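Telomerase reverse transcriptase (Candida albicans SC5314, PDB 6ZDQ) probably extends chromosome ends by copying a template within the telomerase RNA into short telomeric DNA repeats. Local coordinates at residues 229-234 with 436-441; 592-597 with 650-655; 611-616 with 670-675. All coordinates share one frame; numbering follows the deposited sequence.

The three contacts divide between two parts of the catalytic core, on opposite sides of the chain's centre. Contact 1 is a strand pairing in the mixed sheet that is consistent with the fingers of the polymerase, whereas contacts 2 and 3 lie in the helical C-terminal region that corresponds to the thumb. The centres of contacts 1 and 2 are 49 Å apart, those of contacts 1 and 3 are 48 Å apart. Contacts 2 and 3 are 19 Å apart between centres, with nearest atoms about 6 Å apart; their segments alternate along the chain. From nearest atoms, the bound RNA fragment is about 24, 16 and 17 Å from contacts 1, 2 and 3, so none touches it.

Contact 1: residues 229-234 with 436-441; sequences CGKIKL and VGSVKD
Ile232 and Ser438 bury the largest shares of surface in this parallel strand pairing, followed by Val436, largely through its backbone. The register is Cys229 with Val436, Gly230 with Gly437 and Lys231 with Ser438. Gly230 bonds to the two neighbours of its partner, as parallel strands do: its N-H meets Val436 O at 2.9 Å, nearly straight (163°) and in the carbonyl plane, while Ser438 N reaches Gly230 O at 3.2 Å from above that carbonyl's plane. The third rung, Ile232 N to Ser438 O at 3.4 Å, is weak, in keeping with the 50° between the strand directions: beyond Ile232 the strands part. Val436 O also receives the CA-H of Cys229, with CA 3.2 Å from that oxygen.

The side chain of Ile232 leans over the other strand. With CG1 anti to its carbonyl carbon, CG1 lies 4.0 Å from the CA of Gly437, a residue without a side chain, and CD1 runs on to CG2 of Val439 at 3.7 Å, the two branched chains crossing obliquely. On the face that bears Cys229, Lys231 and Val436, Ser438 holds its OG in the crowded position between backbone N and carbonyl carbon (chi1 68°), beside Lys231 CG at 3.7 Å.

Sequence and topology are consistent with the fingers of a reverse transcriptase, strand 229-236 being the first of the hairpin that carries motifs 1 and 2. This pairing joins that hairpin, completed by strand 241-247, to a second one: strand 446-451 runs antiparallel along the far side of 436-440, where Leu448 meets Val436 and Ser438. Helix 196-214 packs alongside, its Tyr203 touching Val439 and hydrogen-bonding through OH to Ile232 O.

Contact 2: residues 592-597 with 650-655; sequences FLLDCS and VKYVET
Leu594 and Tyr652 cross obliquely where an irregular loop passes over a helix, and between them they bury most of the contact's surface. Leu594 points toward the helix with CG anti to its own carbonyl carbon (chi1 -75°), which brings CG to 3.8 Å from the CA of Tyr652 and CD1 to 4.1 Å from Tyr652 CB. The leucine thus rests on the root of the tyrosine rather than on the middle of its ring.

Tyr652 sends its ring off with CG anti to the backbone N (chi1 170°), so that the ring extends along the loop toward Cys596. On the way CD1 passes 3.5 Å from Leu594 O, an approach oblique to the ring. At the far end the phenol oxygen meets Cys596, whose SG, also anti to its backbone N, lies 3.9 Å from Tyr652 OH. The region is the helical C-terminal extension of telomerase, the counterpart of the polymerase thumb, and the loop 592-597 links its helices 574-588 and 602-626 while helix 634-656 supplies the other wall. Leu601, Ala662 and Leu665 pack on Tyr652 as well, and Val604 on Leu594, which puts both residues in the interior of this bundle.

One turn further along, Thr655 faces the loop, and its OG1 comes within 3.4 Å of Leu594 CB, next to the place where Tyr652 CA meets the leucine. The two segments share apolar and van der Waals contacts but no direct hydrogen bonds; a polar link runs through Asn656, the next residue of the helix. Its ND2 is hydrogen-bonded to Leu594 O and to Tyr652 O, and its OD1 accepts from Cys596 N, so a single amide group holds the loop backbone on both sides of Asp595.

Contact 3: residues 611-616 with 670-675; sequences LLRLVL and KQIIVK
The guanidinium of Arg613 is the flat group that takes part in this contact, and what it meets is aliphatic: CD1 of Ile672 approaches obliquely, 3.6 Å from Arg613 NH1. A bend at chi3 (-68°) turns the head of the arginine back toward the other helix, although its CB sets out along the interface, and the chain crosses that of Ile672 at about a right angle. Arg613 also touches Glu676, further along the opposing helix.

The setting is helix-on-helix packing in the all-helical C-terminal domain, the thumb of the telomerase core. Segments 611-616 and 670-675 run in nearly the same direction, 23° apart, with axes 10.3 Å from each other, a spacing bridged by leucine and isoleucine side chains together with the stem of Arg613. Helix 634-656 comes between them in the chain.

Ile672 has the most surface buried by the contact (95 Å²) and points toward the other helix, where it meets Leu612, Arg613 and Leu616. Its two branches divide the work. CG2, anti to the backbone N, lies 3.6 Å from Arg613 CG and 3.7 Å from Leu612 CD2. CG1, anti to the carbonyl carbon, carries CD1 to NH1 of the guanidinium. Leu612, which crosses Ile672 obliquely, also packs on Ile669 one turn earlier. Ile673 reaches onward to Ile686 and Val690 of helix 684-690, tying a third helix to the pair. Leu616 touches both isoleucines: its CD1 sits 4.0 Å from Ile672 CG2 and 4.1 Å from Ile673 CG1.

Contact 1: residues 229-234 with 436-441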
ATOM      1  N   CYS A 229      -0.139  22.630  -3.821  1.00116.28           N
ATOM      2  CA  CYS A 229       1.294  22.424  -3.975  1.00127.71           C
ATOM      3  C   CYS A 229       1.668  21.022  -3.522  1.00108.27           C
ATOM      4  O   CYS A 229       1.334  20.616  -2.404  1.00130.32           O
ATOM      5  CB  CYS A 229       2.087  23.467  -3.182  1.00111.63           C
ATOM      6  SG  CYS A 229       3.844  23.521  -3.595  1.00160.91           S
ATOM      7  N   GLY A 230       2.363  20.290  -4.389  1.00129.02           N
ATOM      8  CA  GLY A 230       2.851  18.969  -4.049  1.00123.01           C
ATOM      9  C   GLY A 230       4.352  18.848  -4.216  1.00138.43           C
ATOM     10  O   GLY A 230       5.033  19.842  -4.487  1.00151.65           O
ATOM     11  N   LYS A 231       4.883  17.636  -4.062  1.00143.30           N
ATOM     12  CA  LYS A 231       6.315  17.382  -4.172  1.00115.07           C
ATOM     13  C   LYS A 231       6.526  16.229  -5.142  1.00107.19           C
ATOM     14  O   LYS A 231       6.065  15.111  -4.891  1.00120.06           O
ATOM     15  CB  LYS A 231       6.926  17.069  -2.802  1.00112.09           C
ATOM     16  CG  LYS A 231       8.352  17.574  -2.621  1.00127.53           C
ATOM     17  CD  LYS A 231       8.661  17.863  -1.155  1.00123.10           C
ATOM     18  CE  LYS A 231       8.800  16.587  -0.338  1.00120.57           C
ATOM     19  NZ  LYS A 231      10.054  15.852  -0.665  1.00128.72           N
ATOM     20  N   ILE A 232       7.211  16.504  -6.250  1.00102.05           N
ATOM     21  CA  ILE A 232       7.414  15.498  -7.286  1.00127.02           C
ATOM     22  C   ILE A 232       8.406  14.452  -6.791  1.00107.74           C
ATOM     23  O   ILE A 232       9.530  14.780  -6.393  1.00100.37           O
ATOM     24  CB  ILE A 232       7.891  16.145  -8.592  1.00120.42           C
ATOM     25  CG1 ILE A 232       6.839  17.132  -9.103  1.00113.55           C
ATOM     26  CG2 ILE A 232       8.187  15.082  -9.641  1.00100.03           C
ATOM     27  CD1 ILE A 232       7.210  17.802 -10.406  1.00111.25           C
ATOM     28  N   LYS A 233       7.989  13.188  -6.808  1.00 98.53           N
ATOM     29  CA  LYS A 233       8.834  12.067  -6.429  1.00104.22           C
ATOM     30  C   LYS A 233       8.699  10.956  -7.463  1.00111.15           C
ATOM     31  O   LYS A 233       7.751  10.927  -8.252  1.00119.88           O
ATOM     32  CB  LYS A 233       8.478  11.546  -5.029  1.00106.81           C
ATOM     33  CG  LYS A 233       8.706  12.560  -3.916  1.00101.19           C
ATOM     34  CD  LYS A 233       8.355  11.979  -2.554  1.00131.62           C
ATOM     35  CE  LYS A 233       8.597  12.987  -1.440  1.00137.71           C
ATOM     36  NZ  LYS A 233       8.223  12.454  -0.099  1.00131.15           N
ATOM     37  N   LEU A 234       9.664  10.039  -7.455  1.00 94.45           N
ATOM     38  CA  LEU A 234       9.723   8.946  -8.416  1.00 97.83           C
ATOM     39  C   LEU A 234       9.512   7.605  -7.723  1.00107.28           C
ATOM     40  O   LEU A 234      10.039   7.367  -6.631  1.00 92.80           O
ATOM     41  CB  LEU A 234      11.062   8.942  -9.160  1.00109.44           C
ATOM     42  CG  LEU A 234      11.319  10.119 -10.104  1.00 96.59           C
ATOM     43  CD1 LEU A 234      12.709  10.029 -10.705  1.00 97.03           C
ATOM     44  CD2 LEU A 234      10.264  10.166 -11.196  1.00114.52           C
ATOM     45  N   VAL A 436       0.701  22.622  -8.483  1.00111.14           N
ATOM     46  CA  VAL A 436       2.099  22.890  -8.804  1.00111.23           C
ATOM     47  C   VAL A 436       2.971  21.965  -7.966  1.00110.57           C
ATOM     48  O   VAL A 436       2.758  21.834  -6.755  1.00115.09           O
ATOM     49  CB  VAL A 436       2.480  24.361  -8.543  1.00106.18           C
ATOM     50  CG1 VAL A 436       3.887  24.643  -9.047  1.00122.77           C
ATOM     51  CG2 VAL A 436       1.476  25.312  -9.181  1.00126.73           C
ATOM     52  N   GLY A 437       3.950  21.329  -8.606  1.00106.31           N
ATOM     53  CA  GLY A 437       4.893  20.457  -7.930  1.00122.65           C
ATOM     54  C   GLY A 437       6.278  21.073  -7.909  1.00115.39           C
ATOM     55  O   GLY A 437       6.681  21.756  -8.853  1.00112.40           O
ATOM     56  N   SER A 438       7.008  20.831  -6.825  1.00104.63           N
ATOM     57  CA  SER A 438       8.334  21.401  -6.634  1.00105.92           C
ATOM     58  C   SER A 438       9.413  20.361  -6.905  1.00126.72           C
ATOM     59  O   SER A 438       9.231  19.166  -6.655  1.00122.40           O
ATOM     60  CB  SER A 438       8.493  21.950  -5.214  1.00106.54           C
ATOM     61  OG  SER A 438       8.510  20.904  -4.259  1.00120.95           O
ATOM     62  N   VAL A 439      10.549  20.833  -7.416  1.00133.61           N
ATOM     63  CA  VAL A 439      11.710  19.991  -7.686  1.00124.48           C
ATOM     64  C   VAL A 439      12.949  20.734  -7.205  1.00119.20           C
ATOM     65  O   VAL A 439      13.274  21.806  -7.726  1.00131.41           O
ATOM     66  CB  VAL A 439      11.849  19.639  -9.177  1.00123.93           C
ATOM     67  CG1 VAL A 439      13.154  18.896  -9.424  1.00112.44           C
ATOM     68  CG2 VAL A 439      10.665  18.808  -9.644  1.00106.07           C
ATOM     69  N   LYS A 440      13.639  20.170  -6.217  1.00122.25           N
ATOM     70  CA  LYS A 440      14.860  20.760  -5.686  1.00128.27           C
ATOM     71  C   LYS A 440      16.049  20.272  -6.506  1.00141.33           C
ATOM     72  O   LYS A 440      16.289  19.062  -6.601  1.00136.21           O
ATOM     73  CB  LYS A 440      15.034  20.404  -4.210  1.00113.92           C
ATOM     74  CG  LYS A 440      13.893  20.878  -3.322  1.00140.69           C
ATOM     75  CD  LYS A 440      14.067  20.398  -1.890  1.00134.99           C
ATOM     76  CE  LYS A 440      12.876  20.790  -1.028  1.00157.32           C
ATOM     77  NZ  LYS A 440      12.986  20.241   0.352  1.00162.57           N
ATOM     78  N   ASP A 441      16.791  21.208  -7.092  1.00152.99           N
ATOM     79  CA  ASP A 441      17.934  20.859  -7.921  1.00152.26           C
ATOM     80  C   ASP A 441      19.128  20.495  -7.039  1.00141.75           C
ATOM     81  O   ASP A 441      19.032  20.439  -5.809  1.00124.16           O
ATOM     82  CB  ASP A 441      18.268  22.004  -8.879  1.00138.32           C
ATOM     83  CG  ASP A 441      18.957  23.169  -8.190  1.00150.72           C
ATOM     84  OD1 ASP A 441      18.686  23.411  -6.996  1.00157.34           O
ATOM     85  OD2 ASP A 441      19.777  23.846  -8.847  1.00161.05           O
TER

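Contact 2: residues 592-597 with 650-655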
ATOM      1  N   PHE A 592     -15.879 -16.390  -6.579  1.00150.48           N
ATOM      2  CA  PHE A 592     -15.355 -16.812  -7.874  1.00145.07           C
ATOM      3  C   PHE A 592     -14.365 -17.968  -7.788  1.00139.46           C
ATOM      4  O   PHE A 592     -13.989 -18.512  -8.833  1.00146.71           O
ATOM      5  CB  PHE A 592     -14.704 -15.622  -8.586  1.00140.10           C
ATOM      6  CG  PHE A 592     -13.941 -14.705  -7.672  1.00145.34           C
ATOM      7  CD1 PHE A 592     -12.634 -14.990  -7.311  1.00147.64           C
ATOM      8  CD2 PHE A 592     -14.526 -13.547  -7.186  1.00135.10           C
ATOM      9  CE1 PHE A 592     -11.929 -14.143  -6.479  1.00134.18           C
ATOM     10  CE2 PHE A 592     -13.825 -12.696  -6.354  1.00148.96           C
ATOM     11  CZ  PHE A 592     -12.524 -12.996  -6.000  1.00150.41           C
ATOM     12  N   LEU A 593     -13.933 -18.361  -6.589  1.00140.63           N
ATOM     13  CA  LEU A 593     -12.985 -19.459  -6.453  1.00149.39           C
ATOM     14  C   LEU A 593     -13.650 -20.806  -6.199  1.00146.24           C
ATOM     15  O   LEU A 593     -13.009 -21.844  -6.407  1.00136.99           O
ATOM     16  CB  LEU A 593     -11.997 -19.171  -5.319  1.00135.11           C
ATOM     17  CG  LEU A 593     -11.184 -17.881  -5.425  1.00148.17           C
ATOM     18  CD1 LEU A 593     -11.586 -16.915  -4.324  1.00143.93           C
ATOM     19  CD2 LEU A 593      -9.695 -18.177  -5.369  1.00125.67           C
ATOM     20  N   LEU A 594     -14.905 -20.819  -5.754  1.00149.75           N
ATOM     21  CA  LEU A 594     -15.587 -22.054  -5.383  1.00133.71           C
ATOM     22  C   LEU A 594     -16.406 -22.664  -6.515  1.00148.64           C
ATOM     23  O   LEU A 594     -17.001 -23.728  -6.316  1.00149.67           O
ATOM     24  CB  LEU A 594     -16.501 -21.812  -4.173  1.00119.17           C
ATOM     25  CG  LEU A 594     -15.877 -21.664  -2.781  1.00102.91           C
ATOM     26  CD1 LEU A 594     -14.888 -22.784  -2.495  1.00101.38           C
ATOM     27  CD2 LEU A 594     -15.226 -20.303  -2.586  1.00103.54           C
ATOM     28  N   ASP A 595     -16.470 -22.018  -7.680  1.00155.90           N
ATOM     29  CA  ASP A 595     -17.274 -22.537  -8.781  1.00160.67           C
ATOM     30  C   ASP A 595     -16.795 -23.924  -9.199  1.00164.93           C
ATOM     31  O   ASP A 595     -15.611 -24.128  -9.483  1.00166.50           O
ATOM     32  CB  ASP A 595     -17.230 -21.574  -9.968  1.00161.30           C
ATOM     33  CG  ASP A 595     -15.817 -21.179 -10.349  1.00180.95           C
ATOM     34  OD1 ASP A 595     -14.923 -21.245  -9.478  1.00172.47           O
ATOM     35  OD2 ASP A 595     -15.601 -20.799 -11.519  1.00183.50           O
ATOM     36  N   CYS A 596     -17.728 -24.876  -9.243  1.00155.69           N
ATOM     37  CA  CYS A 596     -17.406 -26.277  -9.492  1.00157.55           C
ATOM     38  C   CYS A 596     -17.520 -26.661 -10.963  1.00176.53           C
ATOM     39  O   CYS A 596     -16.726 -27.474 -11.449  1.00174.95           O
ATOM     40  CB  CYS A 596     -18.312 -27.178  -8.649  1.00143.34           C
ATOM     41  SG  CYS A 596     -18.093 -28.953  -8.924  1.00166.84           S
ATOM     42  N   SER A 597     -18.500 -26.103 -11.677  1.00171.72           N
ATOM     43  CA  SER A 597     -18.819 -26.474 -13.057  1.00163.86           C
ATOM     44  C   SER A 597     -19.228 -27.939 -13.174  1.00174.03           C
ATOM     45  O   SER A 597     -19.016 -28.561 -14.218  1.00177.33           O
ATOM     46  CB  SER A 597     -17.654 -26.166 -14.006  1.00159.57           C
ATOM     47  OG  SER A 597     -17.951 -26.554 -15.336  1.00149.43           O
ATOM     48  N   VAL A 650     -20.134 -23.217   3.628  1.00 98.89           N
ATOM     49  CA  VAL A 650     -21.333 -22.429   3.351  1.00108.55           C
ATOM     50  C   VAL A 650     -21.135 -21.553   2.119  1.00112.85           C
ATOM     51  O   VAL A 650     -22.094 -21.277   1.388  1.00113.72           O
ATOM     52  CB  VAL A 650     -21.746 -21.592   4.579  1.00101.24           C
ATOM     53  CG1 VAL A 650     -21.978 -22.486   5.784  1.00100.61           C
ATOM     54  CG2 VAL A 650     -20.710 -20.524   4.891  1.00148.47           C
ATOM     55  N   LYS A 651     -19.908 -21.093   1.867  1.00104.09           N
ATOM     56  CA  LYS A 651     -19.657 -20.303   0.667  1.00113.22           C
ATOM     57  C   LYS A 651     -19.526 -21.175  -0.574  1.00118.53           C
ATOM     58  O   LYS A 651     -19.799 -20.707  -1.685  1.00120.85           O
ATOM     59  CB  LYS A 651     -18.410 -19.437   0.848  1.00102.38           C
ATOM     60  CG  LYS A 651     -18.643 -18.221   1.734  1.00132.28           C
ATOM     61  CD  LYS A 651     -19.890 -17.462   1.296  1.00148.27           C
ATOM     62  CE  LYS A 651     -20.202 -16.292   2.220  1.00144.39           C
ATOM     63  NZ  LYS A 651     -19.211 -15.187   2.091  1.00138.56           N
ATOM     64  N   TYR A 652     -19.113 -22.434  -0.414  1.00108.90           N
ATOM     65  CA  TYR A 652     -19.088 -23.344  -1.554  1.00114.72           C
ATOM     66  C   TYR A 652     -20.499 -23.715  -1.993  1.00132.38           C
ATOM     67  O   TYR A 652     -20.791 -23.758  -3.194  1.00136.75           O
ATOM     68  CB  TYR A 652     -18.287 -24.601  -1.215  1.00101.48           C
ATOM     69  CG  TYR A 652     -18.410 -25.697  -2.251  1.00104.41           C
ATOM     70  CD1 TYR A 652     -17.714 -25.628  -3.450  1.00112.49           C
ATOM     71  CD2 TYR A 652     -19.225 -26.801  -2.030  1.00119.19           C
ATOM     72  CE1 TYR A 652     -17.826 -26.624  -4.401  1.00124.28           C
ATOM     73  CE2 TYR A 652     -19.343 -27.804  -2.975  1.00113.68           C
ATOM     74  CZ  TYR A 652     -18.642 -27.709  -4.158  1.00123.18           C
ATOM     75  OH  TYR A 652     -18.757 -28.705  -5.102  1.00124.05           O
ATOM     76  N   VAL A 653     -21.387 -23.987  -1.035  1.00108.87           N
ATOM     77  CA  VAL A 653     -22.757 -24.347  -1.386  1.00124.74           C
ATOM     78  C   VAL A 653     -23.528 -23.129  -1.878  1.00112.75           C
ATOM     79  O   VAL A 653     -24.480 -23.264  -2.656  1.00129.28           O
ATOM     80  CB  VAL A 653     -23.458 -25.024  -0.193  1.00107.99           C
ATOM     81  CG1 VAL A 653     -22.694 -26.269   0.237  1.00132.65           C
ATOM     82  CG2 VAL A 653     -23.613 -24.059   0.968  1.00106.19           C
ATOM     83  N   GLU A 654     -23.140 -21.927  -1.442  1.00120.22           N
ATOM     84  CA  GLU A 654     -23.856 -20.725  -1.859  1.00115.36           C
ATOM     85  C   GLU A 654     -23.577 -20.383  -3.316  1.00119.30           C
ATOM     86  O   GLU A 654     -24.494 -20.013  -4.059  1.00162.74           O
ATOM     87  CB  GLU A 654     -23.475 -19.542  -0.968  1.00121.62           C
ATOM     88  CG  GLU A 654     -24.418 -19.304   0.191  1.00145.73           C
ATOM     89  CD  GLU A 654     -24.287 -17.910   0.781  1.00157.12           C
ATOM     90  OE1 GLU A 654     -23.163 -17.361   0.777  1.00148.82           O
ATOM     91  OE2 GLU A 654     -25.310 -17.362   1.245  1.00127.61           O
ATOM     92  N   THR A 655     -22.321 -20.503  -3.743  1.00125.00           N
ATOM     93  CA  THR A 655     -21.951 -20.050  -5.079  1.00147.93           C
ATOM     94  C   THR A 655     -22.491 -20.985  -6.153  1.00139.90           C
ATOM     95  O   THR A 655     -23.161 -20.545  -7.094  1.00156.69           O
ATOM     96  CB  THR A 655     -20.432 -19.922  -5.179  1.00139.17           C
ATOM     97  OG1 THR A 655     -19.821 -21.163  -4.801  1.00131.57           O
ATOM     98  CG2 THR A 655     -19.946 -18.828  -4.252  1.00115.78           C
TER

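Contact 3: residues 611-616 with 670-675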
ATOM      1  N   LEU A 611      -4.841 -21.165  -0.326  1.00 99.43           N
ATOM      2  CA  LEU A 611      -5.142 -20.195   0.720  1.00 97.87           C
ATOM      3  C   LEU A 611      -5.096 -20.836   2.102  1.00101.07           C
ATOM      4  O   LEU A 611      -4.596 -20.231   3.058  1.00 95.01           O
ATOM      5  CB  LEU A 611      -6.508 -19.559   0.468  1.00 97.76           C
ATOM      6  CG  LEU A 611      -6.913 -18.444   1.434  1.00124.27           C
ATOM      7  CD1 LEU A 611      -5.900 -17.311   1.397  1.00120.31           C
ATOM      8  CD2 LEU A 611      -8.311 -17.931   1.121  1.00 97.18           C
ATOM      9  N   LEU A 612      -5.621 -22.057   2.228  1.00110.15           N
ATOM     10  CA  LEU A 612      -5.666 -22.715   3.531  1.00101.17           C
ATOM     11  C   LEU A 612      -4.267 -23.058   4.030  1.00 93.93           C
ATOM     12  O   LEU A 612      -3.911 -22.742   5.170  1.00 93.05           O
ATOM     13  CB  LEU A 612      -6.539 -23.969   3.460  1.00109.93           C
ATOM     14  CG  LEU A 612      -6.727 -24.736   4.774  1.00 92.09           C
ATOM     15  CD1 LEU A 612      -7.341 -23.846   5.845  1.00 90.79           C
ATOM     16  CD2 LEU A 612      -7.574 -25.980   4.554  1.00 92.36           C
ATOM     17  N   ARG A 613      -3.456 -23.709   3.191  1.00107.15           N
ATOM     18  CA  ARG A 613      -2.117 -24.096   3.625  1.00102.01           C
ATOM     19  C   ARG A 613      -1.262 -22.875   3.943  1.00 96.86           C
ATOM     20  O   ARG A 613      -0.497 -22.884   4.912  1.00102.19           O
ATOM     21  CB  ARG A 613      -1.440 -24.967   2.567  1.00 98.86           C
ATOM     22  CG  ARG A 613      -1.745 -26.451   2.713  1.00119.45           C
ATOM     23  CD  ARG A 613      -1.011 -27.280   1.677  1.00101.75           C
ATOM     24  NE  ARG A 613      -1.513 -27.031   0.329  1.00102.80           N
ATOM     25  CZ  ARG A 613      -2.347 -27.838  -0.317  1.00109.36           C
ATOM     26  NH1 ARG A 613      -2.771 -28.954   0.260  1.00125.79           N
ATOM     27  NH2 ARG A 613      -2.756 -27.532  -1.541  1.00104.45           N
ATOM     28  N   LEU A 614      -1.385 -21.811   3.148  1.00 97.57           N
ATOM     29  CA  LEU A 614      -0.532 -20.646   3.361  1.00 98.40           C
ATOM     30  C   LEU A 614      -0.894 -19.896   4.637  1.00 96.49           C
ATOM     31  O   LEU A 614      -0.009 -19.334   5.291  1.00116.35           O
ATOM     32  CB  LEU A 614      -0.597 -19.712   2.152  1.00100.07           C
ATOM     33  CG  LEU A 614       0.547 -19.876   1.144  1.00140.35           C
ATOM     34  CD1 LEU A 614       1.900 -19.672   1.823  1.00116.63           C
ATOM     35  CD2 LEU A 614       0.493 -21.235   0.459  1.00111.39           C
ATOM     36  N   VAL A 615      -2.173 -19.874   5.013  1.00113.01           N
ATOM     37  CA  VAL A 615      -2.553 -19.187   6.245  1.00109.83           C
ATOM     38  C   VAL A 615      -2.255 -20.049   7.471  1.00 93.51           C
ATOM     39  O   VAL A 615      -1.946 -19.518   8.545  1.00 92.09           O
ATOM     40  CB  VAL A 615      -4.034 -18.763   6.187  1.00 98.94           C
ATOM     41  CG1 VAL A 615      -4.955 -19.970   6.234  1.00 95.84           C
ATOM     42  CG2 VAL A 615      -4.363 -17.793   7.311  1.00102.29           C
ATOM     43  N   LEU A 616      -2.328 -21.377   7.338  1.00 92.48           N
ATOM     44  CA  LEU A 616      -2.030 -22.252   8.467  1.00 92.13           C
ATOM     45  C   LEU A 616      -0.543 -22.232   8.803  1.00 96.77           C
ATOM     46  O   LEU A 616      -0.163 -22.074   9.968  1.00108.55           O
ATOM     47  CB  LEU A 616      -2.496 -23.679   8.171  1.00109.97           C
ATOM     48  CG  LEU A 616      -4.006 -23.926   8.165  1.00 98.48           C
ATOM     49  CD1 LEU A 616      -4.322 -25.385   7.862  1.00 91.67           C
ATOM     50  CD2 LEU A 616      -4.624 -23.505   9.488  1.00 90.02           C
ATOM     51  N   LYS A 670      -9.928 -31.211   6.254  1.00105.65           N
ATOM     52  CA  LYS A 670      -9.440 -31.977   7.397  1.00112.92           C
ATOM     53  C   LYS A 670      -8.043 -32.531   7.139  1.00118.05           C
ATOM     54  O   LYS A 670      -7.169 -32.473   8.011  1.00129.64           O
ATOM     55  CB  LYS A 670     -10.416 -33.106   7.723  1.00108.15           C
ATOM     56  CG  LYS A 670     -11.832 -32.634   8.001  1.00113.10           C
ATOM     57  CD  LYS A 670     -12.683 -33.752   8.576  1.00119.27           C
ATOM     58  CE  LYS A 670     -12.851 -34.901   7.596  1.00124.16           C
ATOM     59  NZ  LYS A 670     -13.685 -35.995   8.169  1.00103.02           N
ATOM     60  N   GLN A 671      -7.818 -33.079   5.942  1.00110.99           N
ATOM     61  CA  GLN A 671      -6.514 -33.650   5.623  1.00106.86           C
ATOM     62  C   GLN A 671      -5.419 -32.592   5.672  1.00108.15           C
ATOM     63  O   GLN A 671      -4.306 -32.862   6.136  1.00101.18           O
ATOM     64  CB  GLN A 671      -6.558 -34.322   4.250  1.00125.97           C
ATOM     65  CG  GLN A 671      -7.447 -35.554   4.203  1.00121.30           C
ATOM     66  CD  GLN A 671      -7.580 -36.125   2.808  1.00131.29           C
ATOM     67  OE1 GLN A 671      -7.012 -35.598   1.851  1.00129.91           O
ATOM     68  NE2 GLN A 671      -8.335 -37.210   2.683  1.00119.49           N
ATOM     69  N   ILE A 672      -5.715 -31.381   5.194  1.00 97.14           N
ATOM     70  CA  ILE A 672      -4.741 -30.295   5.266  1.00 96.67           C
ATOM     71  C   ILE A 672      -4.462 -29.925   6.719  1.00109.45           C
ATOM     72  O   ILE A 672      -3.305 -29.764   7.127  1.00110.08           O
ATOM     73  CB  ILE A 672      -5.231 -29.079   4.458  1.00 95.74           C
ATOM     74  CG1 ILE A 672      -5.250 -29.409   2.964  1.00110.31           C
ATOM     75  CG2 ILE A 672      -4.355 -27.869   4.736  1.00 95.25           C
ATOM     76  CD1 ILE A 672      -5.751 -28.280   2.094  1.00103.24           C
ATOM     77  N   ILE A 673      -5.519 -29.783   7.520  1.00113.27           N
ATOM     78  CA  ILE A 673      -5.343 -29.409   8.920  1.00105.62           C
ATOM     79  C   ILE A 673      -4.578 -30.489   9.675  1.00100.29           C
ATOM     80  O   ILE A 673      -3.687 -30.190  10.480  1.00103.73           O
ATOM     81  CB  ILE A 673      -6.709 -29.110   9.567  1.00108.39           C
ATOM     82  CG1 ILE A 673      -7.342 -27.881   8.911  1.00 94.64           C
ATOM     83  CG2 ILE A 673      -6.562 -28.895  11.067  1.00 98.33           C
ATOM     84  CD1 ILE A 673      -8.657 -27.464   9.526  1.00 92.72           C
ATOM     85  N   VAL A 674      -4.901 -31.760   9.423  1.00113.33           N
ATOM     86  CA  VAL A 674      -4.234 -32.846  10.134  1.00124.74           C
ATOM     87  C   VAL A 674      -2.784 -32.991   9.692  1.00106.28           C
ATOM     88  O   VAL A 674      -1.954 -33.505  10.452  1.00102.67           O
ATOM     89  CB  VAL A 674      -5.006 -34.170   9.951  1.00114.17           C
ATOM     90  CG1 VAL A 674      -4.695 -34.807   8.608  1.00112.96           C
ATOM     91  CG2 VAL A 674      -4.700 -35.135  11.082  1.00109.00           C
ATOM     92  N   LYS A 675      -2.452 -32.552   8.477  1.00108.64           N
ATOM     93  CA  LYS A 675      -1.078 -32.644   8.000  1.00102.17           C
ATOM     94  C   LYS A 675      -0.208 -31.550   8.608  1.00101.57           C
ATOM     95  O   LYS A 675       0.863 -31.829   9.155  1.00127.48           O
ATOM     96  CB  LYS A 675      -1.051 -32.566   6.472  1.00102.80           C
ATOM     97  CG  LYS A 675       0.283 -32.934   5.851  1.00118.42           C
ATOM     98  CD  LYS A 675       0.586 -34.415   6.028  1.00145.63           C
ATOM     99  CE  LYS A 675       1.876 -34.807   5.322  1.00130.41           C
ATOM    100  NZ  LYS A 675       2.145 -36.268   5.432  1.00114.93           N
TER